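Local coordinates for protein malic enzyme (PDB 3NV9) that oxidatively decarboxylates malate to pyruvate as a malic enzyme, probably with NADP as the acceptor, forms a deeply entangled dimer and activates metronidazole, at the interface of chains A and B. Residues are numbered along the deposited sequence; one frame, centred on the assembly and turned at random. Chains: chain A/B, Malic enzyme.

The interface of chains A and B. Residues chain A 32-33, 328-329, 350, 352; chain B 66-67, 70.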
ATOM      1  N   TYR A  32      -1.300  27.450  -7.089  1.00 20.36           N
ATOM      2  CA  TYR A  32      -1.024  26.154  -6.522  1.00 20.73           C
ATOM      3  C   TYR A  32      -2.194  25.208  -6.580  1.00 21.47           C
ATOM      4  O   TYR A  32      -1.992  24.027  -6.837  1.00 22.89           O
ATOM      5  CB  TYR A  32      -0.448  26.246  -5.127  1.00 20.05           C
ATOM      6  CG  TYR A  32       1.007  26.682  -5.145  1.00 20.30           C
ATOM      7  CD1 TYR A  32       1.984  25.920  -5.806  1.00 16.11           C
ATOM      8  CD2 TYR A  32       1.408  27.855  -4.522  1.00 18.13           C
ATOM      9  CE1 TYR A  32       3.292  26.326  -5.843  1.00 16.82           C
ATOM     10  CE2 TYR A  32       2.727  28.259  -4.556  1.00 16.92           C
ATOM     11  CZ  TYR A  32       3.650  27.501  -5.199  1.00 19.10           C
ATOM     12  OH  TYR A  32       4.955  27.928  -5.206  1.00 23.27           O
ATOM     13  N   LYS A  33      -3.424  25.682  -6.389  1.00 21.38           N
ATOM     14  CA  LYS A  33      -4.546  24.773  -6.652  1.00 20.31           C
ATOM     15  C   LYS A  33      -4.581  24.336  -8.118  1.00 20.48           C
ATOM     16  O   LYS A  33      -4.737  23.165  -8.403  1.00 20.15           O
ATOM     17  CB  LYS A  33      -5.899  25.383  -6.263  1.00 21.85           C
ATOM     18  CG  LYS A  33      -6.119  25.679  -4.746  1.00 23.71           C
ATOM     19  CD  LYS A  33      -7.367  26.603  -4.511  1.00 24.93           C
ATOM     20  CE  LYS A  33      -7.894  26.412  -3.039  1.00 28.12           C
ATOM     21  NZ  LYS A  33      -8.969  27.424  -2.601  1.00 28.28           N
ATOM     22  N   ASN A 328      -5.569  25.344   6.565  1.00 25.13           N
ATOM     23  CA  ASN A 328      -5.266  25.080   5.178  1.00 24.77           C
ATOM     24  C   ASN A 328      -6.572  24.872   4.434  1.00 25.13           C
ATOM     25  O   ASN A 328      -7.508  24.318   5.020  1.00 25.34           O
ATOM     26  CB  ASN A 328      -4.427  23.811   5.138  1.00 24.87           C
ATOM     27  CG  ASN A 328      -2.978  24.036   5.694  1.00 24.79           C
ATOM     28  OD1 ASN A 328      -2.530  23.332   6.580  1.00 30.24           O
ATOM     29  ND2 ASN A 328      -2.271  24.999   5.143  1.00 23.98           N
ATOM     30  N   PRO A 329      -6.645  25.257   3.131  1.00 24.80           N
ATOM     31  CA  PRO A 329      -5.529  25.785   2.287  1.00 24.25           C
ATOM     32  C   PRO A 329      -5.327  27.287   2.453  1.00 24.32           C
ATOM     33  O   PRO A 329      -4.292  27.813   2.058  1.00 25.03           O
ATOM     34  CB  PRO A 329      -5.955  25.415   0.858  1.00 21.99           C
ATOM     35  CG  PRO A 329      -7.456  25.472   0.881  1.00 23.22           C
ATOM     36  CD  PRO A 329      -7.871  25.051   2.337  1.00 24.50           C
ATOM     37  N   ARG A 350       1.339  26.627   5.231  1.00 22.72           N
ATOM     38  CA  ARG A 350       1.721  26.582   3.812  1.00 23.20           C
ATOM     39  C   ARG A 350       3.212  26.778   3.552  1.00 23.65           C
ATOM     40  O   ARG A 350       3.857  27.582   4.224  1.00 24.28           O
ATOM     41  CB  ARG A 350       0.941  27.666   3.037  1.00 22.35           C
ATOM     42  CG  ARG A 350      -0.529  27.436   3.048  1.00 20.69           C
ATOM     43  CD  ARG A 350      -1.369  28.623   2.582  1.00 19.91           C
ATOM     44  NE  ARG A 350      -0.975  29.072   1.255  1.00 22.37           N
ATOM     45  CZ  ARG A 350      -1.738  29.792   0.428  1.00 22.90           C
ATOM     46  NH1 ARG A 350      -3.001  30.108   0.744  1.00 21.42           N
ATOM     47  NH2 ARG A 350      -1.260  30.137  -0.761  1.00 21.59           N
ATOM     48  N   ASP A 352       4.289  28.243   0.833  1.00 22.68           N
ATOM     49  CA  ASP A 352       4.458  29.393  -0.032  1.00 22.11           C
ATOM     50  C   ASP A 352       4.517  30.713   0.724  1.00 22.78           C
ATOM     51  O   ASP A 352       4.610  31.804   0.090  1.00 22.91           O
ATOM     52  CB  ASP A 352       3.454  29.417  -1.188  1.00 21.29           C
ATOM     53  CG  ASP A 352       2.006  29.511  -0.721  1.00 20.71           C
ATOM     54  OD1 ASP A 352       1.582  28.884   0.274  1.00 17.37           O
ATOM     55  OD2 ASP A 352       1.261  30.191  -1.428  1.00 18.78           O
TER
ATOM     56  N   THR B  66      -0.253  21.169   0.936  1.00 24.03           N
ATOM     57  CA  THR B  66      -0.963  22.435   1.119  1.00 25.13           C
ATOM     58  C   THR B  66      -0.143  23.566   0.559  1.00 23.18           C
ATOM     59  O   THR B  66       1.075  23.551   0.713  1.00 23.53           O
ATOM     60  CB  THR B  66      -1.200  22.769   2.597  1.00 26.94           C
ATOM     61  OG1 THR B  66       0.025  22.533   3.334  1.00 29.57           O
ATOM     62  CG2 THR B  66      -2.204  21.914   3.122  1.00 28.32           C
ATOM     63  N   PRO B  67      -0.803  24.558  -0.073  1.00 21.38           N
ATOM     64  CA  PRO B  67      -2.278  24.618  -0.181  1.00 20.11           C
ATOM     65  C   PRO B  67      -2.840  23.875  -1.375  1.00 19.84           C
ATOM     66  O   PRO B  67      -4.029  23.573  -1.368  1.00 19.13           O
ATOM     67  CB  PRO B  67      -2.553  26.125  -0.367  1.00 19.17           C
ATOM     68  CG  PRO B  67      -1.333  26.601  -1.229  1.00 21.64           C
ATOM     69  CD  PRO B  67      -0.135  25.714  -0.713  1.00 20.34           C
ATOM     70  N   SER B  70      -5.628  20.838  -1.849  1.00 19.32           N
ATOM     71  CA  SER B  70      -7.041  21.105  -1.579  1.00 21.38           C
ATOM     72  C   SER B  70      -7.939  20.976  -2.827  1.00 21.60           C
ATOM     73  O   SER B  70      -9.047  20.424  -2.730  1.00 23.48           O
ATOM     74  CB  SER B  70      -7.225  22.500  -0.991  1.00 22.34           C
ATOM     75  OG  SER B  70      -8.602  22.691  -0.682  1.00 24.68           O
TER
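A:Arg350 reaches B:Pro67 by leaving its backbone with CG anti to the carbonyl carbon (chi1 -64°) and then bending at chi3 (55°), which turns the guanidinium face toward the proline ring. B:Pro67 CG stands 3.2 Å above that plane, offset toward the rim, and is 3.6 Å from A:Arg350 CZ; the two side chains cross at about a right angle. The pair illustrates how a charged group can offer a flat surface to an apolar partner while NE and NH2 are engaged along its edge. A:Asp352 lies at the guanidinium edge within the same chain and takes it side-on: A:Arg350 NE is 2.7 Å from A:Asp352 OD1, and NH2 bonds to OD2, each oxygen using its syn lone pair. Both bonds lie close to the guanidinium plane and should hold it against rotation, and the salt bridge probably offsets its charge beside the apolar ring. A:Asp352 thus acts mainly as a second-shell support, although its OD1 also approaches B:Pro67 CD at 3.7 Å. At the CB edge of the same ring, roughly at a right angle to the guanidinium, sits A:Pro329, whose CB meets B:Pro67 CB at 3.7 Å. A:Pro329 CG also packs against B:Ser70, 3.5 Å from its CB, and A:Asn328 lays its amide carbon CG against the B:Thr66 methyl CG2 at 3.4 Å. From the helix side, A:Tyr32 adds its CB, 4.0 Å from B:Pro67 CG. None of the polar atoms here bonds across the boundary, so shape carries this patch. Both prolines follow cis peptide bonds, which probably help to present their rings. B:Thr66 and B:Pro67 lie in the loop leading into helix 69-78 of chain B, which begins just before B:Ser70; they enter between helix 21-43 of chain A and its loops after strands 322-325 and 345-348, in the NAD-binding domain, and the two-fold axis repeats this insertion in the entangled dimer.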